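Side-chain contact in RILP-like protein 2 (Mus musculus, PDB 4KP3), which helps shape neurons by promoting the formation and upkeep of dendritic spines, and takes part in protein transport, including movement away from primary cilia: residues D35-Y38 against D39-V43. Numbering follows the deposited sequence.
Sequences DDVY and DISYV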
ATOM      1  N   ASP E  35     -17.188   5.114  -0.221  1.00 44.29           N
ATOM      2  CA  ASP E  35     -17.445   3.689  -0.437  1.00 44.85           C
ATOM      3  C   ASP E  35     -16.360   3.043  -1.302  1.00 46.47           C
ATOM      4  O   ASP E  35     -15.913   1.933  -1.012  1.00 49.71           O
ATOM      5  CB  ASP E  35     -18.815   3.468  -1.080  1.00 46.06           C
ATOM      6  CG  ASP E  35     -19.956   3.604  -0.090  1.00 50.08           C
ATOM      7  OD1 ASP E  35     -19.719   3.393   1.117  1.00 45.35           O
ATOM      8  OD2 ASP E  35     -21.089   3.915  -0.520  1.00 53.23           O
ATOM      9  N   ASP E  36     -15.949   3.740  -2.361  1.00 39.94           N
ATOM     10  CA  ASP E  36     -14.885   3.251  -3.237  1.00 38.44           C
ATOM     11  C   ASP E  36     -13.578   3.066  -2.473  1.00 35.34           C
ATOM     12  O   ASP E  36     -12.849   2.100  -2.696  1.00 43.01           O
ATOM     13  CB  ASP E  36     -14.659   4.204  -4.410  1.00 39.43           C
ATOM     14  CG  ASP E  36     -15.829   4.236  -5.369  1.00 46.24           C
ATOM     15  OD1 ASP E  36     -16.564   3.230  -5.449  1.00 48.27           O
ATOM     16  OD2 ASP E  36     -16.006   5.268  -6.048  1.00 53.16           O
ATOM     17  N   VAL E  37     -13.292   3.993  -1.567  1.00 31.51           N
ATOM     18  CA  VAL E  37     -12.091   3.916  -0.746  1.00 36.95           C
ATOM     19  C   VAL E  37     -12.161   2.685   0.161  1.00 41.18           C
ATOM     20  O   VAL E  37     -11.193   1.930   0.279  1.00 41.12           O
ATOM     21  CB  VAL E  37     -11.910   5.203   0.095  1.00 33.62           C
ATOM     22  CG1 VAL E  37     -10.731   5.078   1.045  1.00 26.50           C
ATOM     23  CG2 VAL E  37     -11.745   6.407  -0.815  1.00 24.57           C
ATOM     24  N   TYR E  38     -13.317   2.486   0.788  1.00 30.78           N
ATOM     25  CA  TYR E  38     -13.559   1.312   1.627  1.00 38.68           C
ATOM     26  C   TYR E  38     -13.368   0.004   0.855  1.00 35.80           C
ATOM     27  O   TYR E  38     -12.819  -0.963   1.382  1.00 35.17           O
ATOM     28  CB  TYR E  38     -14.966   1.363   2.224  1.00 40.26           C
ATOM     29  CG  TYR E  38     -15.241   2.605   3.040  1.00 41.98           C
ATOM     30  CD1 TYR E  38     -14.206   3.295   3.657  1.00 37.98           C
ATOM     31  CD2 TYR E  38     -16.532   3.093   3.186  1.00 43.11           C
ATOM     32  CE1 TYR E  38     -14.445   4.429   4.397  1.00 38.99           C
ATOM     33  CE2 TYR E  38     -16.784   4.231   3.928  1.00 40.64           C
ATOM     34  CZ  TYR E  38     -15.736   4.894   4.532  1.00 41.74           C
ATOM     35  OH  TYR E  38     -15.976   6.029   5.274  1.00 35.93           O
ATOM     36  N   ASP E  39     -13.823  -0.014  -0.395  1.00 34.22           N
ATOM     37  CA  ASP E  39     -13.664  -1.187  -1.250  1.00 30.55           C
ATOM     38  C   ASP E  39     -12.191  -1.488  -1.512  1.00 37.80           C
ATOM     39  O   ASP E  39     -11.746  -2.620  -1.335  1.00 35.30           O
ATOM     40  CB  ASP E  39     -14.408  -1.003  -2.578  1.00 35.38           C
ATOM     41  CG  ASP E  39     -15.916  -1.085  -2.421  1.00 45.24           C
ATOM     42  OD1 ASP E  39     -16.385  -1.565  -1.367  1.00 45.69           O
ATOM     43  OD2 ASP E  39     -16.632  -0.677  -3.358  1.00 52.71           O
ATOM     44  N   ILE E  40     -11.444  -0.463  -1.924  1.00 32.50           N
ATOM     45  CA  ILE E  40     -10.008  -0.578  -2.160  1.00 29.04           C
ATOM     46  C   ILE E  40      -9.298  -1.084  -0.909  1.00 26.35           C
ATOM     47  O   ILE E  40      -8.397  -1.921  -0.986  1.00 36.25           O
ATOM     48  CB  ILE E  40      -9.400   0.784  -2.569  1.00 33.46           C
ATOM     49  CG1 ILE E  40      -9.979   1.255  -3.903  1.00 36.00           C
ATOM     50  CG2 ILE E  40      -7.879   0.703  -2.663  1.00 30.07           C
ATOM     51  CD1 ILE E  40      -9.555   2.668  -4.293  1.00 27.03           C
ATOM     52  N   SER E  41      -9.720  -0.575   0.242  1.00 26.48           N
ATOM     53  CA  SER E  41      -9.123  -0.952   1.519  1.00 36.02           C
ATOM     54  C   SER E  41      -9.245  -2.446   1.794  1.00 37.30           C
ATOM     55  O   SER E  41      -8.305  -3.072   2.288  1.00 32.35           O
ATOM     56  CB  SER E  41      -9.776  -0.172   2.659  1.00 38.06           C
ATOM     57  OG  SER E  41      -9.694   1.223   2.436  1.00 40.86           O
ATOM     58  N   TYR E  42     -10.406  -3.016   1.481  1.00 33.16           N
ATOM     59  CA  TYR E  42     -10.616  -4.433   1.735  1.00 38.92           C
ATOM     60  C   TYR E  42      -9.688  -5.310   0.903  1.00 39.00           C
ATOM     61  O   TYR E  42      -9.053  -6.222   1.435  1.00 36.49           O
ATOM     62  CB  TYR E  42     -12.072  -4.851   1.506  1.00 48.81           C
ATOM     63  CG  TYR E  42     -12.255  -6.347   1.605  1.00 54.71           C
ATOM     64  CD1 TYR E  42     -12.015  -7.016   2.800  1.00 53.39           C
ATOM     65  CD2 TYR E  42     -12.650  -7.093   0.505  1.00 65.41           C
ATOM     66  CE1 TYR E  42     -12.165  -8.387   2.896  1.00 63.69           C
ATOM     67  CE2 TYR E  42     -12.811  -8.467   0.592  1.00 67.89           C
ATOM     68  CZ  TYR E  42     -12.567  -9.108   1.789  1.00 68.66           C
ATOM     69  OH  TYR E  42     -12.723 -10.473   1.880  1.00 73.31           O
ATOM     70  N   VAL E  43      -9.598  -5.037  -0.394  1.00 34.74           N
ATOM     71  CA  VAL E  43      -8.791  -5.898  -1.252  1.00 40.98           C
ATOM     72  C   VAL E  43      -7.288  -5.706  -1.029  1.00 36.79           C
ATOM     73  O   VAL E  43      -6.517  -6.655  -1.152  1.00 39.85           O
ATOM     74  CB  VAL E  43      -9.185  -5.802  -2.747  1.00 39.72           C
ATOM     75  CG1 VAL E  43     -10.482  -5.032  -2.909  1.00 36.11           C
ATOM     76  CG2 VAL E  43      -8.073  -5.190  -3.564  1.00 38.85           C
TER
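Ser41 turns its hydroxyl back onto the preceding turn of the helix, where OG donates to Val37 O at 2.7 Å. The same oxygen also receives Ser41 N at 2.9 Å, so one carbonyl is gripped twice by one residue. The two donors arrive differently: the amide is tilted 18° from the carbonyl plane, whereas OG comes from above it, 41° out of plane. This approach follows from a chi1 of -56°, which sets OG beside its own backbone N, and it gives the hydroxyl of this buried serine an acceptor within its own helix.

One residue earlier, Ile40 brings CG1 to 3.2 Å from Asp36 O, the carbonyl that accepts Ile40 N. Asp39, whose N donates to Asp35 O at 2.9 Å, likewise keeps CG 3.3 Å from that oxygen. Its OD2 comes within 4.4 Å of Asp36 OD1, a like-charge approach probably eased by salt bridges from Asp36 OD2 to Lys27 and from Asp39 OD1 to a basic side chain of another protein's chain; Thr33 N also donates to Asp36 OD2.

Within this RH1 domain, helix 34-49 packs Val37, Ile40 and Ser41 against Met68 of helix 55-100, while Tyr38 OH is hydrogen-bonded to Glu72 there. Ile40 also touches helix 22-25 and Met70 of the second subunit.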